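Local coordinates for Lpg0393 helical bundle domain-containing protein (Legionella pneumophila subsp. pneumophila str. Philadelphia 1, PDB 4R0G), which probably acts as a guanine-nucleotide exchange factor for the small GTPases Rab5, Rab21 and Rab22 through a VPS9-like domain, at residues W23-A28 with L207-E212; N54-D59 with V98-N103. One frame throughout, in Å; residues are numbered along the deposited sequence.

Interaction 1. Residues W23-A28 with L207-E212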
ATOM      1  N   TRP A  23      19.599   3.969   6.068  1.00 41.59           N
ATOM      2  CA  TRP A  23      20.878   4.343   5.501  1.00 45.54           C
ATOM      3  C   TRP A  23      20.845   5.668   4.753  1.00 47.53           C
ATOM      4  O   TRP A  23      21.671   6.552   5.017  1.00 46.21           O
ATOM      5  CB  TRP A  23      21.311   3.239   4.538  1.00 43.06           C
ATOM      6  CG  TRP A  23      22.688   3.318   4.030  1.00 46.03           C
ATOM      7  CD1 TRP A  23      23.753   3.937   4.619  1.00 48.74           C
ATOM      8  CD2 TRP A  23      23.181   2.706   2.836  1.00 51.37           C
ATOM      9  NE1 TRP A  23      24.879   3.760   3.856  1.00 47.57           N
ATOM     10  CE2 TRP A  23      24.565   3.006   2.757  1.00 50.17           C
ATOM     11  CE3 TRP A  23      22.590   1.936   1.822  1.00 45.99           C
ATOM     12  CZ2 TRP A  23      25.378   2.572   1.691  1.00 50.89           C
ATOM     13  CZ3 TRP A  23      23.393   1.499   0.763  1.00 51.96           C
ATOM     14  CH2 TRP A  23      24.786   1.820   0.710  1.00 52.42           C
ATOM     15  N   PRO A  24      19.909   5.812   3.791  1.00 49.30           N
ATOM     16  CA  PRO A  24      20.039   7.049   3.029  1.00 47.43           C
ATOM     17  C   PRO A  24      19.744   8.316   3.866  1.00 51.94           C
ATOM     18  O   PRO A  24      20.159   9.421   3.493  1.00 50.14           O
ATOM     19  CB  PRO A  24      19.085   6.833   1.840  1.00 34.93           C
ATOM     20  CG  PRO A  24      18.164   5.793   2.239  1.00 43.37           C
ATOM     21  CD  PRO A  24      18.783   4.981   3.309  1.00 47.92           C
ATOM     22  N   LYS A  25      19.084   8.154   5.009  1.00 49.97           N
ATOM     23  CA  LYS A  25      18.872   9.278   5.919  1.00 52.29           C
ATOM     24  C   LYS A  25      20.179   9.635   6.650  1.00 54.25           C
ATOM     25  O   LYS A  25      20.452  10.801   6.929  1.00 56.70           O
ATOM     26  CB  LYS A  25      17.728   8.962   6.902  1.00 53.97           C
ATOM     27  CG  LYS A  25      17.347  10.115   7.798  1.00 58.36           C
ATOM     28  CD  LYS A  25      16.656   9.654   9.081  1.00 67.37           C
ATOM     29  CE  LYS A  25      16.417  10.859  10.018  1.00 81.49           C
ATOM     30  NZ  LYS A  25      15.356  10.623  11.054  1.00 87.55           N
ATOM     31  N   PHE A  26      20.987   8.623   6.949  1.00 52.07           N
ATOM     32  CA  PHE A  26      22.301   8.834   7.559  1.00 55.33           C
ATOM     33  C   PHE A  26      23.265   9.491   6.571  1.00 57.79           C
ATOM     34  O   PHE A  26      23.956  10.467   6.883  1.00 57.74           O
ATOM     35  CB  PHE A  26      22.856   7.489   8.087  1.00 59.48           C
ATOM     36  CG  PHE A  26      24.362   7.419   8.185  1.00 59.45           C
ATOM     37  CD1 PHE A  26      25.031   7.961   9.279  1.00 59.00           C
ATOM     38  CD2 PHE A  26      25.106   6.780   7.193  1.00 56.52           C
ATOM     39  CE1 PHE A  26      26.412   7.888   9.368  1.00 58.32           C
ATOM     40  CE2 PHE A  26      26.495   6.699   7.279  1.00 57.91           C
ATOM     41  CZ  PHE A  26      27.145   7.252   8.369  1.00 62.36           C
ATOM     42  N   ILE A  27      23.288   8.947   5.364  1.00 60.55           N
ATOM     43  CA  ILE A  27      24.111   9.499   4.306  1.00 55.19           C
ATOM     44  C   ILE A  27      23.751  10.966   4.090  1.00 55.81           C
ATOM     45  O   ILE A  27      24.599  11.766   3.758  1.00 62.00           O
ATOM     46  CB  ILE A  27      23.973   8.660   3.028  1.00 47.82           C
ATOM     47  CG1 ILE A  27      24.655   7.313   3.249  1.00 56.71           C
ATOM     48  CG2 ILE A  27      24.587   9.347   1.826  1.00 44.55           C
ATOM     49  CD1 ILE A  27      24.608   6.385   2.045  1.00 58.21           C
ATOM     50  N   ALA A  28      22.509  11.343   4.330  1.00 58.75           N
ATOM     51  CA  ALA A  28      22.124  12.720   4.073  1.00 62.65           C
ATOM     52  C   ALA A  28      22.653  13.642   5.164  1.00 64.81           C
ATOM     53  O   ALA A  28      22.894  14.821   4.915  1.00 68.37           O
ATOM     54  CB  ALA A  28      20.624  12.840   3.937  1.00 61.09           C
ATOM     55  N   LEU A 207       7.649   5.933  17.170  1.00 45.22           N
ATOM     56  CA  LEU A 207       7.671   4.731  16.378  1.00 47.87           C
ATOM     57  C   LEU A 207       8.497   4.896  15.107  1.00 51.30           C
ATOM     58  O   LEU A 207       8.904   3.915  14.503  1.00 54.85           O
ATOM     59  CB  LEU A 207       6.250   4.332  16.008  1.00 49.61           C
ATOM     60  CG  LEU A 207       5.711   2.952  16.372  1.00 45.01           C
ATOM     61  CD1 LEU A 207       4.534   2.706  15.484  1.00 50.25           C
ATOM     62  CD2 LEU A 207       6.716   1.858  16.140  1.00 47.93           C
ATOM     63  N   HIS A 208       8.749   6.132  14.697  1.00 57.80           N
ATOM     64  CA  HIS A 208       9.407   6.370  13.411  1.00 56.46           C
ATOM     65  C   HIS A 208      10.836   5.898  13.441  1.00 58.72           C
ATOM     66  O   HIS A 208      11.397   5.533  12.420  1.00 61.25           O
ATOM     67  CB  HIS A 208       9.378   7.844  13.039  1.00 55.06           C
ATOM     68  CG  HIS A 208       9.953   8.126  11.690  1.00 67.60           C
ATOM     69  ND1 HIS A 208       9.270   7.867  10.521  1.00 73.11           N
ATOM     70  CD2 HIS A 208      11.152   8.637  11.322  1.00 68.77           C
ATOM     71  CE1 HIS A 208      10.018   8.220   9.492  1.00 65.72           C
ATOM     72  NE2 HIS A 208      11.169   8.685   9.955  1.00 63.47           N
ATOM     73  N   GLU A 209      11.417   5.917  14.630  1.00 58.92           N
ATOM     74  CA  GLU A 209      12.794   5.507  14.819  1.00 60.26           C
ATOM     75  C   GLU A 209      12.940   3.989  15.045  1.00 55.72           C
ATOM     76  O   GLU A 209      14.049   3.486  15.160  1.00 61.68           O
ATOM     77  CB  GLU A 209      13.408   6.302  15.998  1.00 66.92           C
ATOM     78  CG  GLU A 209      14.295   7.521  15.618  1.00 79.24           C
ATOM     79  CD  GLU A 209      13.568   8.604  14.790  1.00 79.37           C
ATOM     80  OE1 GLU A 209      12.509   9.119  15.237  1.00 71.61           O
ATOM     81  OE2 GLU A 209      14.070   8.949  13.690  1.00 72.37           O
ATOM     82  N   GLN A 210      11.840   3.251  15.115  1.00 47.05           N
ATOM     83  CA  GLN A 210      11.959   1.885  15.589  1.00 46.62           C
ATOM     84  C   GLN A 210      11.991   0.817  14.490  1.00 50.31           C
ATOM     85  O   GLN A 210      11.197   0.853  13.567  1.00 53.84           O
ATOM     86  CB  GLN A 210      10.906   1.591  16.655  1.00 43.19           C
ATOM     87  CG  GLN A 210      11.547   1.252  17.988  1.00 47.58           C
ATOM     88  CD  GLN A 210      12.191   2.454  18.652  1.00 57.35           C
ATOM     89  OE1 GLN A 210      11.521   3.473  18.895  1.00 56.04           O
ATOM     90  NE2 GLN A 210      13.505   2.355  18.945  1.00 53.46           N
ATOM     91  N   THR A 211      12.950  -0.103  14.556  1.00 53.71           N
ATOM     92  CA  THR A 211      13.062  -1.126  13.510  1.00 49.94           C
ATOM     93  C   THR A 211      12.478  -2.508  13.851  1.00 50.56           C
ATOM     94  O   THR A 211      12.428  -3.398  12.998  1.00 43.76           O
ATOM     95  CB  THR A 211      14.526  -1.249  13.005  1.00 50.71           C
ATOM     96  OG1 THR A 211      15.384  -1.679  14.073  1.00 54.86           O
ATOM     97  CG2 THR A 211      15.007   0.097  12.505  1.00 49.69           C
ATOM     98  N   GLU A 212      12.044  -2.682  15.095  1.00 54.05           N
ATOM     99  CA  GLU A 212      11.395  -3.924  15.520  1.00 55.04           C
ATOM    100  C   GLU A 212      10.576  -3.717  16.796  1.00 56.09           C
ATOM    101  O   GLU A 212      10.780  -2.754  17.530  1.00 50.69           O
ATOM    102  CB  GLU A 212      12.412  -5.055  15.692  1.00 62.21           C
ATOM    103  CG  GLU A 212      13.590  -4.724  16.618  1.00 75.17           C
ATOM    104  CD  GLU A 212      14.707  -5.773  16.575  1.00 77.31           C
ATOM    105  OE1 GLU A 212      14.826  -6.494  15.552  1.00 72.79           O
ATOM    106  OE2 GLU A 212      15.470  -5.862  17.564  1.00 82.86           O
TER
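Lys25 and Glu209 meet at the ends of their side chains, NZ of Lys25 lying 3.4 Å from OE2 of Glu209 in a salt bridge that joins helix 23-30 of the VPS9-like domain to the turn following helix 193-208 of the helical bundle domain. The backbones stay well apart, with 11.4 Å between CA of Lys25 and CA of Glu209, and the lysine does most of the spanning. Its CG is anti to the backbone N (chi1 -174°) and the chain runs extended beyond it, carrying the ammonium group across the gap. Glu209 answers with a shorter chain bent at chi2 (59°), and the two side chains cross at about a right angle. His208 contributes a little cover: its NE2 is 4.7 Å from Lys25 NZ, not in contact. The lysine side chain also touches Met1. Both charged residues are exposed and the two segments together bury just 64 Å², with no hydrogen bond between them. Such chemistry implies a single exposed ion pair between residues far apart in sequence, probably weakened by solvent, rather than an interface held by apolar packing.

Interaction 2. Residues N54-D59 with V98-N103; sequences NGFCLD and VYLTNN
Phe56 brings the CD2-CE2 part of its ring against the CD1 methyl of Leu100, and this overlap carries the apolar contact between the loop entering helix 58-71 and the last turn of helix 80-101, two neighbouring helices of the all-helical VPS9-like domain. CE2 of Phe56 comes within 3.7 Å of CD1 of Leu100, and CD2 of the same ring is 3.9 Å from that methyl. The branch point follows, CG of Leu100 standing 4.1 Å from CD2 of Phe56. The methyl approaches the ring obliquely, and only carbon atoms meet, at van der Waals distances. With CG anti to the backbone N (chi1 -178°), Phe56 sends its ring from the loop toward helix 80-101, where it also touches Leu93, Cys96 and Met97; Trp51 meets the same ring edge-to-face. Leu100 thus supplies the end of a longer apolar surface along that helix.

Next in the loop, Cys57 adds a looser contact through its backbone, its CA lying 4.3 Å from CD1 of Leu100. Its CB points away from the other segment, and as the N-cap residue of helix 58-71 it uses SG to cap a backbone N near the helix start. The two segments share no hydrogen bond, and 112 Å² is buried between them.

Helix 80-101 ends just beyond the leucine. Asn102, the first residue to leave helical backbone angles, turns its side chain back onto the final turn. Val98 O accepts twice from Asn102: from the backbone N at 3.1 Å, and from ND2 at 2.7 Å, with an N-H...O angle of 149° and the donor tilted 21° from the carbonyl plane.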
ATOM      1  N   ASN A  54      32.554   0.438   1.137  1.00 48.58           N
ATOM      2  CA  ASN A  54      32.153  -0.398   2.238  1.00 43.73           C
ATOM      3  C   ASN A  54      31.996  -1.853   1.899  1.00 39.18           C
ATOM      4  O   ASN A  54      31.279  -2.597   2.553  1.00 39.16           O
ATOM      5  CB  ASN A  54      31.108   0.260   3.138  1.00 51.66           C
ATOM      6  CG  ASN A  54      31.695   1.459   3.897  1.00 51.13           C
ATOM      7  OD1 ASN A  54      32.022   1.364   5.094  1.00 45.22           O
ATOM      8  ND2 ASN A  54      31.867   2.587   3.183  1.00 44.47           N
ATOM      9  N   GLY A  55      32.621  -2.218   0.790  1.00 48.76           N
ATOM     10  CA  GLY A  55      32.795  -3.616   0.437  1.00 49.19           C
ATOM     11  C   GLY A  55      31.605  -4.201  -0.279  1.00 55.42           C
ATOM     12  O   GLY A  55      31.135  -5.311   0.039  1.00 57.22           O
ATOM     13  N   PHE A  56      31.114  -3.437  -1.255  1.00 51.49           N
ATOM     14  CA  PHE A  56      30.055  -3.918  -2.127  1.00 53.05           C
ATOM     15  C   PHE A  56      30.440  -5.305  -2.684  1.00 49.81           C
ATOM     16  O   PHE A  56      31.594  -5.561  -3.039  1.00 52.63           O
ATOM     17  CB  PHE A  56      29.778  -2.921  -3.262  1.00 45.70           C
ATOM     18  CG  PHE A  56      28.665  -3.352  -4.162  1.00 46.93           C
ATOM     19  CD1 PHE A  56      27.350  -3.318  -3.729  1.00 48.04           C
ATOM     20  CD2 PHE A  56      28.927  -3.823  -5.434  1.00 43.99           C
ATOM     21  CE1 PHE A  56      26.298  -3.756  -4.569  1.00 48.47           C
ATOM     22  CE2 PHE A  56      27.897  -4.253  -6.270  1.00 42.25           C
ATOM     23  CZ  PHE A  56      26.582  -4.222  -5.838  1.00 42.81           C
ATOM     24  N   CYS A  57      29.483  -6.217  -2.717  1.00 48.79           N
ATOM     25  CA  CYS A  57      29.793  -7.554  -3.168  1.00 52.01           C
ATOM     26  C   CYS A  57      28.543  -8.349  -3.535  1.00 48.82           C
ATOM     27  O   CYS A  57      27.424  -7.954  -3.219  1.00 45.72           O
ATOM     28  CB  CYS A  57      30.509  -8.285  -2.037  1.00 52.38           C
ATOM     29  SG  CYS A  57      29.329  -8.879  -0.804  1.00 53.26           S
ATOM     30  N   LEU A  58      28.775  -9.526  -4.104  1.00 49.51           N
ATOM     31  CA  LEU A  58      27.728 -10.349  -4.663  1.00 48.06           C
ATOM     32  C   LEU A  58      26.640 -10.687  -3.641  1.00 51.81           C
ATOM     33  O   LEU A  58      25.441 -10.646  -3.946  1.00 58.85           O
ATOM     34  CB  LEU A  58      28.349 -11.604  -5.287  1.00 53.33           C
ATOM     35  CG  LEU A  58      27.432 -12.511  -6.100  1.00 64.50           C
ATOM     36  CD1 LEU A  58      26.890 -11.752  -7.314  1.00 65.24           C
ATOM     37  CD2 LEU A  58      28.194 -13.758  -6.526  1.00 64.38           C
ATOM     38  N   ASP A  59      27.053 -11.001  -2.424  1.00 54.16           N
ATOM     39  CA  ASP A  59      26.108 -11.308  -1.360  1.00 50.91           C
ATOM     40  C   ASP A  59      25.246 -10.086  -0.963  1.00 45.44           C
ATOM     41  O   ASP A  59      24.077 -10.228  -0.615  1.00 46.66           O
ATOM     42  CB  ASP A  59      26.857 -11.944  -0.167  1.00 58.53           C
ATOM     43  CG  ASP A  59      25.962 -12.149   1.059  1.00 69.71           C
ATOM     44  OD1 ASP A  59      25.056 -13.039   0.977  1.00 67.88           O
ATOM     45  OD2 ASP A  59      26.179 -11.425   2.091  1.00 51.77           O
ATOM     46  N   VAL A  98      27.531  -2.649 -12.274  1.00 46.96           N
ATOM     47  CA  VAL A  98      28.274  -2.371 -13.485  1.00 45.46           C
ATOM     48  C   VAL A  98      29.745  -2.183 -13.166  1.00 49.49           C
ATOM     49  O   VAL A  98      30.619  -2.776 -13.807  1.00 52.70           O
ATOM     50  CB  VAL A  98      27.721  -1.135 -14.176  1.00 42.81           C
ATOM     51  CG1 VAL A  98      28.605  -0.734 -15.377  1.00 36.18           C
ATOM     52  CG2 VAL A  98      26.277  -1.401 -14.563  1.00 43.06           C
ATOM     53  N   TYR A  99      30.019  -1.360 -12.161  1.00 49.28           N
ATOM     54  CA  TYR A  99      31.401  -1.102 -11.755  1.00 47.09           C
ATOM     55  C   TYR A  99      32.082  -2.369 -11.259  1.00 51.76           C
ATOM     56  O   TYR A  99      33.259  -2.567 -11.501  1.00 60.98           O
ATOM     57  CB  TYR A  99      31.440  -0.013 -10.701  1.00 42.45           C
ATOM     58  CG  TYR A  99      31.029   1.311 -11.272  1.00 44.32           C
ATOM     59  CD1 TYR A  99      31.191   1.566 -12.621  1.00 42.49           C
ATOM     60  CD2 TYR A  99      30.488   2.315 -10.467  1.00 37.99           C
ATOM     61  CE1 TYR A  99      30.845   2.787 -13.158  1.00 43.46           C
ATOM     62  CE2 TYR A  99      30.125   3.539 -10.993  1.00 35.07           C
ATOM     63  CZ  TYR A  99      30.311   3.768 -12.345  1.00 43.09           C
ATOM     64  OH  TYR A  99      29.960   4.969 -12.923  1.00 48.89           O
ATOM     65  N   LEU A 100      31.338  -3.239 -10.585  1.00 53.52           N
ATOM     66  CA  LEU A 100      31.902  -4.469 -10.035  1.00 47.19           C
ATOM     67  C   LEU A 100      32.269  -5.420 -11.153  1.00 50.29           C
ATOM     68  O   LEU A 100      33.402  -5.896 -11.218  1.00 55.10           O
ATOM     69  CB  LEU A 100      30.891  -5.151  -9.107  1.00 47.95           C
ATOM     70  CG  LEU A 100      31.390  -5.968  -7.901  1.00 49.22           C
ATOM     71  CD1 LEU A 100      30.277  -6.865  -7.411  1.00 48.32           C
ATOM     72  CD2 LEU A 100      32.646  -6.783  -8.176  1.00 45.67           C
ATOM     73  N   THR A 101      31.310  -5.698 -12.029  1.00 48.12           N
ATOM     74  CA  THR A 101      31.551  -6.626 -13.135  1.00 53.95           C
ATOM     75  C   THR A 101      32.727  -6.196 -14.021  1.00 53.53           C
ATOM     76  O   THR A 101      33.508  -7.030 -14.478  1.00 50.57           O
ATOM     77  CB  THR A 101      30.286  -6.809 -13.980  1.00 48.77           C
ATOM     78  OG1 THR A 101      29.272  -7.413 -13.168  1.00 50.98           O
ATOM     79  CG2 THR A 101      30.568  -7.701 -15.149  1.00 50.01           C
ATOM     80  N   ASN A 102      32.840  -4.885 -14.233  1.00 55.51           N
ATOM     81  CA  ASN A 102      33.817  -4.271 -15.144  1.00 58.26           C
ATOM     82  C   ASN A 102      35.139  -3.701 -14.581  1.00 58.36           C
ATOM     83  O   ASN A 102      35.833  -2.970 -15.275  1.00 55.23           O
ATOM     84  CB  ASN A 102      33.112  -3.290 -16.080  1.00 57.54           C
ATOM     85  CG  ASN A 102      31.924  -3.927 -16.797  1.00 53.52           C
ATOM     86  OD1 ASN A 102      32.091  -4.684 -17.751  1.00 54.20           O
ATOM     87  ND2 ASN A 102      30.716  -3.636 -16.316  1.00 56.87           N
ATOM     88  N   ASN A 103      35.420  -3.964 -13.307  1.00 63.55           N
ATOM     89  CA  ASN A 103      36.678  -3.566 -12.648  1.00 70.96           C
ATOM     90  C   ASN A 103      36.928  -2.060 -12.560  1.00 65.63           C
ATOM     91  O   ASN A 103      38.066  -1.603 -12.577  1.00 72.70           O
ATOM     92  CB  ASN A 103      37.908  -4.282 -13.246  1.00 71.95           C
ATOM     93  CG  ASN A 103      37.760  -5.803 -13.257  1.00 84.44           C
ATOM     94  OD1 ASN A 103      37.003  -6.376 -12.461  1.00 81.98           O
ATOM     95  ND2 ASN A 103      38.478  -6.464 -14.171  1.00 91.00           N
TER

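Interactions 1 and 2 differ in chemistry and in reach. Interaction 1 ties the VPS9-like domain to the helical bundle domain across 178 intervening residues, whereas interaction 2 lies wholly within the VPS9-like domain and is nested inside the loop that interaction 1 closes. Their centres are 25 Å apart, and their nearest atoms, about 6 Å apart, do not touch. The first centre lies 7 Å from the centre of the chain and the second 22 Å from it. Trp51 offers an indirect connection, since its ring meets both Trp23 and Phe56 edge-to-face. Helix 80-101 is a second shared element, touched by Trp23 and Pro24 through Ile89 and contributing Leu100 to interaction 2.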